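Endonuclease/exonuclease/phosphatase (Beutenbergia cavernae DSM 12333, PDB 4RUW) belongs to the endonuclease/exonuclease/phosphatase family and joins a DNase I-like domain to an immunoglobulin-like domain, its specific role being unassigned. Local coordinates at residues A[238-243]-A[292-297]; A[365-370]-A[377-382]; A[369-374]-A[398-403]. All blocks are in the same frame, centred on the assembly; numbering follows the deposited sequence. Where two conformers were deposited one is given.

Contacts 1 and 2 are buried, whereas contact 3 lies at the surface, and each has its own chemistry. Contact 1, in the DNase I-like domain, combines ring packing with a tyrosine bond and bound water. Contact 2, in the immunoglobulin-like domain, joins valine and alanine packing to a lysine gripped by oxygens. Contact 3 pairs two loops of that second domain, mostly through hydroxyls and backbone carbonyls. Contacts 2 and 3 share Arg369 and Gly370, and their centres are about 10 Å apart. Both reach contact 1: contact 3, centres about 12 Å apart, through the Asp292-Arg401 salt bridge, which crosses between domains, and contact 2, about 17 Å, through Asn368 and Thr240.

Contact 1. Residues A[238-243]-A[292-297]; sequences IWTTDV and DRRIDY
Trp239 CG is anti to the carbonyl carbon (chi1 -62°) and so leaves beside the backbone N; the indole it carries is met by Asp292 through CB and the backbone O. Asp292 CB lies 3.6 Å from the centroid of the six-membered ring of Trp239, only 11° off the normal, which defines a CH-pi contact over the face. Asp292 O lies over the same face, nearer the five-membered ring, 3.5 Å from Trp239 CG. Val243 CG2 sits over the centre of the opposite face, so the indole is sandwiched, while Ile295 CG2 reaches its edge at 3.8 Å from Trp239 CD1.

The phenol of Tyr297 makes the direct hydrogen bond: OH donates to Ile238 O over 2.7 Å, tilted 32° from the carbonyl plane. Thr240 CG2 also lies at the edge of that ring, 3.4 Å from Tyr297 OH. A water bridges the two backbones, accepting from Thr240 N at 3.1 Å and donating to Asp292 O (2.9 Å) and Arg294 O, so it joins three backbone groups; Asp292 O also accepts from Arg294 N.

Both charged ends have their strongest partners outside the pair: Asp292 OD1 forms a salt bridge with Arg401 of the second domain, and Arg294 NH2, though 3.5 Å from Thr240 CG2, one with Asp265. Residues 238-243 belong to the loop between strand 230-233 and helix 251-260, whose Gln255 touches Ile238 and Tyr297; residues 292-297 run into strand 296-300, and Tyr297 pairs by backbone with Gly234.

Contact 2. Residues A[365-370]-A[377-382]; sequences VCKNRG and TAVRAV
Val365 and Val379 form the tight half of this contact, together with Ala381. Val365 CG1 packs 3.8 Å from Val379 CG1, the two side chains crossing at a slant, and its other branch, CG2, comes to 3.6 Å from Ala381 CB. The branches divide the work because Val365 CG1 is anti to the backbone N (chi1 -178°) and CG2 is beside it. Val379 CG2 continues the apolar patch, resting 3.7 Å from Lys367 CA. Strand 365-367 and strand 378-382 run nearly antiparallel, 160° between directions, with axes 6.3 Å apart at closest approach. They belong to different sheets, so what meets here is the interior of an immunoglobulin-like sandwich, joined through side chains.

Toward residues 369 and 377 the contact becomes polar, and opens only at the partly exposed Arg369, while Lys367 and Thr377 stay buried. Lys367 is stretched out fully beyond CG and crosses Thr377 at about a right angle; its NZ donates to Thr377 O over 2.8 Å, from 42° above the carbonyl plane. Arg369 lays its extended chain past the same threonine, with CD 3.6 Å from Thr377 OG1. The strongest partners of its guanidinium lie outside the pair: NH1 in a salt bridge to Asp348 and NE in one to Asp375, whose OD1 also meets Thr377 OG1.

The ammonium of Lys367 has further partners in Gly398 O and the carboxylates of Asp374 and Asp375. So many carbonyl and carboxylate oxygens would be expected to keep this buried amine charged. Hydrophobic packing between the sheets thus gives way to a charge network joining the end of strand 360-367 to Asp374 and Asp375 of the following loop, to Thr377 and to Gly398.

Contact 3. Residues A[369-374]-A[398-403]; sequences RGQADD and GTSRDR
Ser400 and Thr399 turn their hydroxyls onto successive carbonyls of the 369-374 loop. Ser400 OG donates to Gly370 O over 2.7 Å, lying in the carbonyl plane with a C=O...OG angle of 160°. Ser400 N reaches the same oxygen at 3.1 Å but from 45° above that plane, so Gly370 O is gripped by two donors coming from different directions. Thr399 OG1 points to Gln371 O at 2.8 Å. It stands between its backbone N and carbonyl carbon (chi1 74°), which also lets it accept from Arg401 N and close an ST turn; the type I turn from Thr399 to Asp402 is held further by Asp402 OD2, which accepts from Thr399 N. The methyl of Thr399 meets a later part of the loop, CG2 lying 3.4 Å from Asp373 O.

Arg401 stretches out from CG to NE and lays its guanidinium flat on the peptide that joins Gln371 to Ala372: Gln371 C is under one face toward the rim, Ala372 N under its centre, and NH1 is 3.6 Å from Ala372 CB. At the far end of the loop, Asp374 OD2 comes to 3.3 Å from Gly398 CA, and a water links Asp374 OD1 (2.6 Å) to Gly398 N. Asp374 OD1 is also bonded by Gly376 N.

Both loops project from the sandwich, one leading from strand 360-367 to strand 378-384, the other from strand 390-396 to strand 405-410. They face the first domain, where Arg401 NH2 meets Ser288 OG, and Gln371 NE2 bonds Thr241 OG1 and Asp242 O in the loop before helix 251-260.

Contact 1. Residues A[238-243]-A[292-297]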
loop_
_atom_site.group_PDB
_atom_site.type_symbol
_atom_site.label_atom_id
_atom_site.label_comp_id
_atom_site.label_asym_id
_atom_site.label_seq_id
_atom_site.Cartn_x
_atom_site.Cartn_y
_atom_site.Cartn_z
ATOM N N ILE A 238 -9.026 2.352 0.921
ATOM C CA ILE A 238 -9.763 1.519 -0.017
ATOM C C ILE A 238 -9.498 0.061 0.298
ATOM O O ILE A 238 -8.380 -0.299 0.670
ATOM C CB ILE A 238 -9.379 1.825 -1.500
ATOM C CG1 ILE A 238 -7.890 1.559 -1.767
ATOM C CG2 ILE A 238 -9.768 3.246 -1.858
ATOM C CD1 ILE A 238 -7.503 1.707 -3.239
ATOM N N TRP A 239 -10.526 -0.771 0.170
ATOM C CA TRP A 239 -10.317 -2.209 0.122
ATOM C C TRP A 239 -9.709 -2.563 -1.233
ATOM O O TRP A 239 -9.623 -1.721 -2.130
ATOM C CB TRP A 239 -11.632 -2.957 0.210
ATOM C CG TRP A 239 -12.463 -2.787 1.437
ATOM C CD1 TRP A 239 -12.256 -1.951 2.504
ATOM C CD2 TRP A 239 -13.654 -3.520 1.718
ATOM N NE1 TRP A 239 -13.271 -2.126 3.433
ATOM C CE2 TRP A 239 -14.137 -3.083 2.965
ATOM C CE3 TRP A 239 -14.366 -4.502 1.018
ATOM C CZ2 TRP A 239 -15.302 -3.596 3.532
ATOM C CZ3 TRP A 239 -15.513 -5.010 1.573
ATOM C CH2 TRP A 239 -15.977 -4.556 2.819
ATOM N N THR A 240 -9.330 -3.823 -1.412
ATOM C CA THR A 240 -8.878 -4.264 -2.723
ATOM C C THR A 240 -10.034 -4.551 -3.681
ATOM O O THR A 240 -9.829 -4.563 -4.899
ATOM C CB THR A 240 -7.977 -5.503 -2.650
ATOM O OG1 THR A 240 -8.691 -6.554 -1.998
ATOM C CG2 THR A 240 -6.698 -5.199 -1.889
ATOM N N THR A 241 -11.236 -4.768 -3.145
ATOM C CA THR A 241 -12.395 -5.081 -3.975
ATOM C C THR A 241 -13.569 -4.180 -3.600
ATOM O O THR A 241 -13.626 -3.638 -2.490
ATOM C CB THR A 241 -12.841 -6.551 -3.837
ATOM O OG1 THR A 241 -13.107 -6.852 -2.460
ATOM C CG2 THR A 241 -11.792 -7.497 -4.396
ATOM N N ASP A 242 -14.508 -4.028 -4.524
ATOM C CA ASP A 242 -15.652 -3.151 -4.312
ATOM C C ASP A 242 -16.398 -3.517 -3.031
ATOM O O ASP A 242 -16.674 -4.690 -2.771
ATOM C CB ASP A 242 -16.618 -3.251 -5.489
ATOM C CG ASP A 242 -16.032 -2.726 -6.790
ATOM O OD1 ASP A 242 -15.003 -2.009 -6.774
ATOM O OD2 ASP A 242 -16.625 -3.025 -7.849
ATOM N N VAL A 243 -16.744 -2.508 -2.239
ATOM C CA VAL A 243 -17.516 -2.733 -1.026
ATOM C C VAL A 243 -18.947 -3.065 -1.434
ATOM O O VAL A 243 -19.605 -2.254 -2.072
ATOM C CB VAL A 243 -17.494 -1.480 -0.128
ATOM C CG1 VAL A 243 -18.378 -1.671 1.091
ATOM C CG2 VAL A 243 -16.071 -1.153 0.297
ATOM N N ASP A 292 -12.069 -7.983 5.375
ATOM C CA ASP A 292 -11.884 -7.163 4.184
ATOM C C ASP A 292 -11.311 -5.781 4.497
ATOM O O ASP A 292 -10.866 -5.076 3.587
ATOM C CB ASP A 292 -13.211 -6.998 3.441
ATOM C CG ASP A 292 -13.854 -8.322 3.119
ATOM O OD1 ASP A 292 -13.168 -9.182 2.523
ATOM O OD2 ASP A 292 -15.032 -8.518 3.486
ATOM N N ARG A 293 -11.323 -5.394 5.773
ATOM C CA ARG A 293 -10.947 -4.039 6.184
ATOM C C ARG A 293 -9.440 -3.846 6.324
ATOM O O ARG A 293 -8.928 -3.411 7.363
ATOM C CB ARG A 293 -11.717 -3.620 7.437
ATOM C CG ARG A 293 -13.187 -3.375 7.138
ATOM C CD ARG A 293 -13.941 -2.860 8.339
ATOM N NE ARG A 293 -15.259 -2.391 7.936
ATOM C CZ ARG A 293 -16.218 -2.037 8.779
ATOM N NH1 ARG A 293 -16.006 -2.109 10.088
ATOM N NH2 ARG A 293 -17.388 -1.620 8.308
ATOM N N ARG A 294 -8.740 -4.192 5.248
ATOM C CA ARG A 294 -7.313 -3.954 5.099
ATOM C C ARG A 294 -7.196 -2.748 4.182
ATOM O O ARG A 294 -7.479 -2.848 2.982
ATOM C CB ARG A 294 -6.635 -5.180 4.486
ATOM C CG ARG A 294 -5.124 -5.052 4.346
ATOM C CD ARG A 294 -4.494 -6.349 3.889
ATOM N NE ARG A 294 -4.820 -6.670 2.499
ATOM C CZ ARG A 294 -4.032 -6.387 1.462
ATOM N NH1 ARG A 294 -2.869 -5.766 1.645
ATOM N NH2 ARG A 294 -4.402 -6.732 0.232
ATOM N N ILE A 295 -6.817 -1.606 4.753
ATOM C CA ILE A 295 -6.844 -0.341 4.019
ATOM C C ILE A 295 -5.529 0.425 4.133
ATOM O O ILE A 295 -5.400 1.516 3.559
ATOM C CB ILE A 295 -8.040 0.555 4.455
ATOM C CG1 ILE A 295 -7.954 0.902 5.944
ATOM C CG2 ILE A 295 -9.382 -0.104 4.112
ATOM C CD1 ILE A 295 -8.986 1.928 6.381
ATOM N N ASP A 296 -4.573 -0.135 4.868
ATOM C CA ASP A 296 -3.222 0.408 4.983
ATOM C C ASP A 296 -2.320 -0.550 4.219
ATOM O O ASP A 296 -2.395 -1.755 4.431
ATOM C CB ASP A 296 -2.791 0.443 6.443
ATOM C CG ASP A 296 -3.625 1.396 7.292
ATOM O OD1 ASP A 296 -4.703 1.001 7.794
ATOM O OD2 ASP A 296 -3.182 2.547 7.499
ATOM N N TYR A 297 -1.494 -0.012 3.320
ATOM C CA TYR A 297 -0.756 -0.833 2.376
ATOM C C TYR A 297 0.713 -0.445 2.301
ATOM O O TYR A 297 1.084 0.712 2.540
ATOM C CB TYR A 297 -1.318 -0.639 0.965
ATOM C CG TYR A 297 -2.740 -1.082 0.732
ATOM C CD1 TYR A 297 -3.019 -2.333 0.198
ATOM C CD2 TYR A 297 -3.803 -0.233 0.996
ATOM C CE1 TYR A 297 -4.312 -2.733 -0.050
ATOM C CE2 TYR A 297 -5.102 -0.623 0.747
ATOM C CZ TYR A 297 -5.352 -1.878 0.228
ATOM O OH TYR A 297 -6.635 -2.285 -0.047
HETATM O O HOH W 1 -15.095 -0.624 5.425
HETATM O O HOH W 2 -8.917 -4.782 1.498
HETATM O O HOH W 3 -7.019 -8.304 -0.894
#

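Contact 2. Residues A[365-370]-A[377-382]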
loop_
_atom_site.group_PDB
_atom_site.type_symbol
_atom_site.label_atom_id
_atom_site.label_comp_id
_atom_site.label_asym_id
_atom_site.label_seq_id
_atom_site.Cartn_x
_atom_site.Cartn_y
_atom_site.Cartn_z
ATOM N N VAL A 365 0.332 -13.786 -9.647
ATOM C CA VAL A 365 -0.990 -13.889 -10.234
ATOM C C VAL A 365 -2.015 -13.702 -9.136
ATOM O O VAL A 365 -1.965 -14.365 -8.090
ATOM C CB VAL A 365 -1.193 -15.238 -10.937
ATOM C CG1 VAL A 365 -2.563 -15.301 -11.591
ATOM C CG2 VAL A 365 -0.116 -15.441 -11.966
ATOM N N CYS A 366 -2.967 -12.820 -9.397
ATOM C CA CYS A 366 -3.921 -12.437 -8.381
ATOM C C CYS A 366 -5.349 -12.456 -8.896
ATOM O O CYS A 366 -5.670 -11.783 -9.877
ATOM C CB CYS A 366 -3.581 -11.039 -7.881
ATOM S SG CYS A 366 -4.861 -10.329 -6.873
ATOM N N LYS A 367 -6.194 -13.242 -8.234
ATOM C CA LYS A 367 -7.632 -13.184 -8.453
ATOM C C LYS A 367 -8.180 -12.121 -7.504
ATOM O O LYS A 367 -8.137 -12.285 -6.282
ATOM C CB LYS A 367 -8.295 -14.531 -8.167
ATOM C CG LYS A 367 -9.819 -14.457 -8.221
ATOM C CD LYS A 367 -10.474 -15.787 -7.883
ATOM C CE LYS A 367 -11.979 -15.639 -7.762
ATOM N NZ LYS A 367 -12.640 -16.919 -7.373
ATOM N N ASN A 368 -8.676 -11.023 -8.063
ATOM C CA ASN A 368 -9.159 -9.926 -7.239
ATOM C C ASN A 368 -10.671 -9.858 -7.293
ATOM O O ASN A 368 -11.257 -8.920 -7.829
ATOM C CB ASN A 368 -8.528 -8.603 -7.662
ATOM C CG ASN A 368 -8.579 -7.571 -6.563
ATOM O OD1 ASN A 368 -8.399 -7.900 -5.388
ATOM N ND2 ASN A 368 -8.852 -6.326 -6.927
ATOM N N ARG A 369 -11.290 -10.888 -6.734
ATOM C CA ARG A 369 -12.707 -11.130 -6.902
ATOM C C ARG A 369 -13.172 -11.923 -5.692
ATOM O O ARG A 369 -12.499 -12.864 -5.270
ATOM C CB ARG A 369 -12.878 -11.936 -8.189
ATOM C CG ARG A 369 -14.270 -12.249 -8.647
ATOM C CD ARG A 369 -14.171 -12.911 -10.019
ATOM N NE ARG A 369 -15.423 -13.520 -10.441
ATOM C CZ ARG A 369 -16.191 -13.058 -11.421
ATOM N NH1 ARG A 369 -15.835 -11.969 -12.090
ATOM N NH2 ARG A 369 -17.318 -13.688 -11.735
ATOM N N GLY A 370 -14.302 -11.516 -5.119
ATOM C CA GLY A 370 -14.886 -12.218 -3.995
ATOM C C GLY A 370 -14.324 -11.772 -2.662
ATOM O O GLY A 370 -13.198 -11.276 -2.578
ATOM N N THR A 377 -14.256 -19.315 -9.826
ATOM C CA THR A 377 -13.456 -18.800 -10.930
ATOM C C THR A 377 -11.990 -18.712 -10.519
ATOM O O THR A 377 -11.655 -18.718 -9.331
ATOM C CB THR A 377 -13.932 -17.419 -11.431
ATOM O OG1 THR A 377 -13.767 -16.441 -10.397
ATOM C CG2 THR A 377 -15.389 -17.472 -11.882
ATOM N N ALA A 378 -11.109 -18.643 -11.506
ATOM C CA ALA A 378 -9.685 -18.514 -11.234
ATOM C C ALA A 378 -9.073 -17.544 -12.227
ATOM O O ALA A 378 -9.584 -17.371 -13.333
ATOM C CB ALA A 378 -8.998 -19.871 -11.339
ATOM N N VAL A 379 -7.986 -16.896 -11.822
ATOM C CA VAL A 379 -7.185 -16.119 -12.761
ATOM C C VAL A 379 -5.957 -16.940 -13.130
ATOM O O VAL A 379 -5.235 -17.432 -12.257
ATOM C CB VAL A 379 -6.813 -14.717 -12.212
ATOM C CG1 VAL A 379 -5.794 -14.035 -13.117
ATOM C CG2 VAL A 379 -8.075 -13.866 -12.072
ATOM N N ARG A 380 -5.751 -17.123 -14.428
ATOM C CA ARG A 380 -4.659 -17.957 -14.903
ATOM C C ARG A 380 -3.743 -17.143 -15.799
ATOM O O ARG A 380 -4.203 -16.410 -16.676
ATOM C CB ARG A 380 -5.210 -19.170 -15.652
ATOM C CG ARG A 380 -4.158 -20.055 -16.286
ATOM C CD ARG A 380 -4.785 -21.368 -16.718
ATOM N NE ARG A 380 -5.343 -22.062 -15.561
ATOM C CZ ARG A 380 -6.401 -22.867 -15.602
ATOM N NH1 ARG A 380 -7.028 -23.090 -16.752
ATOM N NH2 ARG A 380 -6.835 -23.446 -14.489
ATOM N N ALA A 381 -2.447 -17.252 -15.547
ATOM C CA ALA A 381 -1.443 -16.609 -16.374
ATOM C C ALA A 381 -0.651 -17.667 -17.113
ATOM O O ALA A 381 -0.253 -18.680 -16.529
ATOM C CB ALA A 381 -0.511 -15.778 -15.526
ATOM N N VAL A 382 -0.440 -17.437 -18.402
ATOM C CA VAL A 382 0.369 -18.342 -19.199
ATOM C C VAL A 382 1.446 -17.560 -19.942
ATOM O O VAL A 382 1.142 -16.613 -20.682
ATOM C CB VAL A 382 -0.489 -19.131 -20.219
ATOM C CG1 VAL A 382 0.357 -20.181 -20.935
ATOM C CG2 VAL A 382 -1.679 -19.791 -19.532
#

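Contact 3. Residues A[369-374]-A[398-403]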
loop_
_atom_site.group_PDB
_atom_site.type_symbol
_atom_site.label_atom_id
_atom_site.label_comp_id
_atom_site.label_asym_id
_atom_site.label_seq_id
_atom_site.Cartn_x
_atom_site.Cartn_y
_atom_site.Cartn_z
ATOM N N ARG A 369 -11.290 -10.888 -6.734
ATOM C CA ARG A 369 -12.707 -11.130 -6.902
ATOM C C ARG A 369 -13.172 -11.923 -5.692
ATOM O O ARG A 369 -12.499 -12.864 -5.270
ATOM C CB ARG A 369 -12.878 -11.936 -8.189
ATOM C CG ARG A 369 -14.270 -12.249 -8.647
ATOM C CD ARG A 369 -14.171 -12.911 -10.019
ATOM N NE ARG A 369 -15.423 -13.520 -10.441
ATOM C CZ ARG A 369 -16.191 -13.058 -11.421
ATOM N NH1 ARG A 369 -15.835 -11.969 -12.090
ATOM N NH2 ARG A 369 -17.318 -13.688 -11.735
ATOM N N GLY A 370 -14.302 -11.516 -5.119
ATOM C CA GLY A 370 -14.886 -12.218 -3.995
ATOM C C GLY A 370 -14.324 -11.772 -2.662
ATOM O O GLY A 370 -13.198 -11.276 -2.578
ATOM N N GLN A 371 -15.118 -11.965 -1.616
ATOM C CA GLN A 371 -14.698 -11.666 -0.260
ATOM C C GLN A 371 -14.815 -12.929 0.592
ATOM O O GLN A 371 -13.860 -13.690 0.700
ATOM C CB GLN A 371 -15.488 -10.470 0.288
ATOM C CG GLN A 371 -14.956 -9.143 -0.262
ATOM C CD GLN A 371 -16.026 -8.102 -0.555
ATOM O OE1 GLN A 371 -17.179 -8.234 -0.151
ATOM N NE2 GLN A 371 -15.633 -7.047 -1.263
ATOM N N ALA A 372 -15.985 -13.181 1.164
ATOM C CA ALA A 372 -16.174 -14.369 1.984
ATOM C C ALA A 372 -16.330 -15.636 1.149
ATOM O O ALA A 372 -15.965 -16.726 1.593
ATOM C CB ALA A 372 -17.372 -14.202 2.900
ATOM N N ASP A 373 -16.866 -15.486 -0.059
ATOM C CA ASP A 373 -17.308 -16.635 -0.841
ATOM C C ASP A 373 -16.586 -16.767 -2.182
ATOM O O ASP A 373 -16.492 -15.818 -2.959
ATOM C CB ASP A 373 -18.823 -16.576 -1.045
ATOM C CG ASP A 373 -19.586 -16.600 0.270
ATOM O OD1 ASP A 373 -19.367 -17.526 1.076
ATOM O OD2 ASP A 373 -20.404 -15.688 0.500
ATOM N N ASP A 374 -16.068 -17.965 -2.424
ATOM C CA ASP A 374 -15.345 -18.296 -3.645
ATOM C C ASP A 374 -16.334 -18.774 -4.707
ATOM O O ASP A 374 -17.028 -19.773 -4.509
ATOM C CB ASP A 374 -14.343 -19.402 -3.311
ATOM C CG ASP A 374 -13.430 -19.765 -4.466
ATOM O OD1 ASP A 374 -13.659 -19.326 -5.616
ATOM O OD2 ASP A 374 -12.468 -20.520 -4.203
ATOM N N GLY A 398 -9.621 -18.883 -5.224
ATOM C CA GLY A 398 -10.010 -18.387 -3.913
ATOM C C GLY A 398 -10.705 -17.043 -4.010
ATOM O O GLY A 398 -11.504 -16.831 -4.914
ATOM N N THR A 399 -10.433 -16.145 -3.069
ATOM C CA THR A 399 -11.038 -14.811 -3.103
ATOM C C THR A 399 -9.982 -13.763 -2.793
ATOM O O THR A 399 -8.822 -14.091 -2.542
ATOM C CB THR A 399 -12.180 -14.640 -2.074
ATOM O OG1 THR A 399 -11.624 -14.514 -0.760
ATOM C CG2 THR A 399 -13.169 -15.803 -2.123
ATOM N N SER A 400 -10.383 -12.496 -2.777
ATOM C CA SER A 400 -9.465 -11.426 -2.416
ATOM C C SER A 400 -8.912 -11.548 -0.995
ATOM O O SER A 400 -7.930 -10.896 -0.654
ATOM C CB SER A 400 -10.139 -10.066 -2.590
ATOM O OG SER A 400 -11.153 -9.864 -1.620
ATOM N N ARG A 401 -9.539 -12.368 -0.159
ATOM C CA ARG A 401 -9.029 -12.588 1.196
ATOM C C ARG A 401 -7.816 -13.516 1.244
ATOM O O ARG A 401 -7.169 -13.636 2.285
ATOM C CB ARG A 401 -10.127 -13.129 2.106
ATOM C CG ARG A 401 -11.250 -12.139 2.341
ATOM C CD ARG A 401 -12.267 -12.706 3.301
ATOM N NE ARG A 401 -13.362 -11.775 3.524
ATOM C CZ ARG A 401 -14.420 -12.043 4.280
ATOM N NH1 ARG A 401 -14.524 -13.226 4.872
ATOM N NH2 ARG A 401 -15.371 -11.136 4.439
ATOM N N ASP A 402 -7.511 -14.163 0.122
ATOM C CA ASP A 402 -6.450 -15.160 0.065
ATOM C C ASP A 402 -5.203 -14.629 -0.624
ATOM O O ASP A 402 -5.278 -13.809 -1.544
ATOM C CB ASP A 402 -6.940 -16.411 -0.668
ATOM C CG ASP A 402 -8.193 -16.987 -0.060
ATOM O OD1 ASP A 402 -8.318 -16.969 1.182
ATOM O OD2 ASP A 402 -9.063 -17.439 -0.832
ATOM N N ARG A 403 -4.059 -15.127 -0.171
ATOM C CA ARG A 403 -2.752 -14.777 -0.699
ATOM C C ARG A 403 -2.681 -15.019 -2.207
ATOM O O ARG A 403 -3.254 -15.986 -2.705
ATOM C CB ARG A 403 -1.727 -15.652 0.026
ATOM C CG ARG A 403 -0.279 -15.411 -0.307
ATOM C CD ARG A 403 0.586 -16.305 0.554
ATOM N NE ARG A 403 1.991 -16.175 0.189
ATOM C CZ ARG A 403 2.983 -16.838 0.770
ATOM N NH1 ARG A 403 2.724 -17.695 1.747
ATOM N NH2 ARG A 403 4.230 -16.646 0.364
HETATM O O HOH W 4 -11.675 -20.172 -6.997
#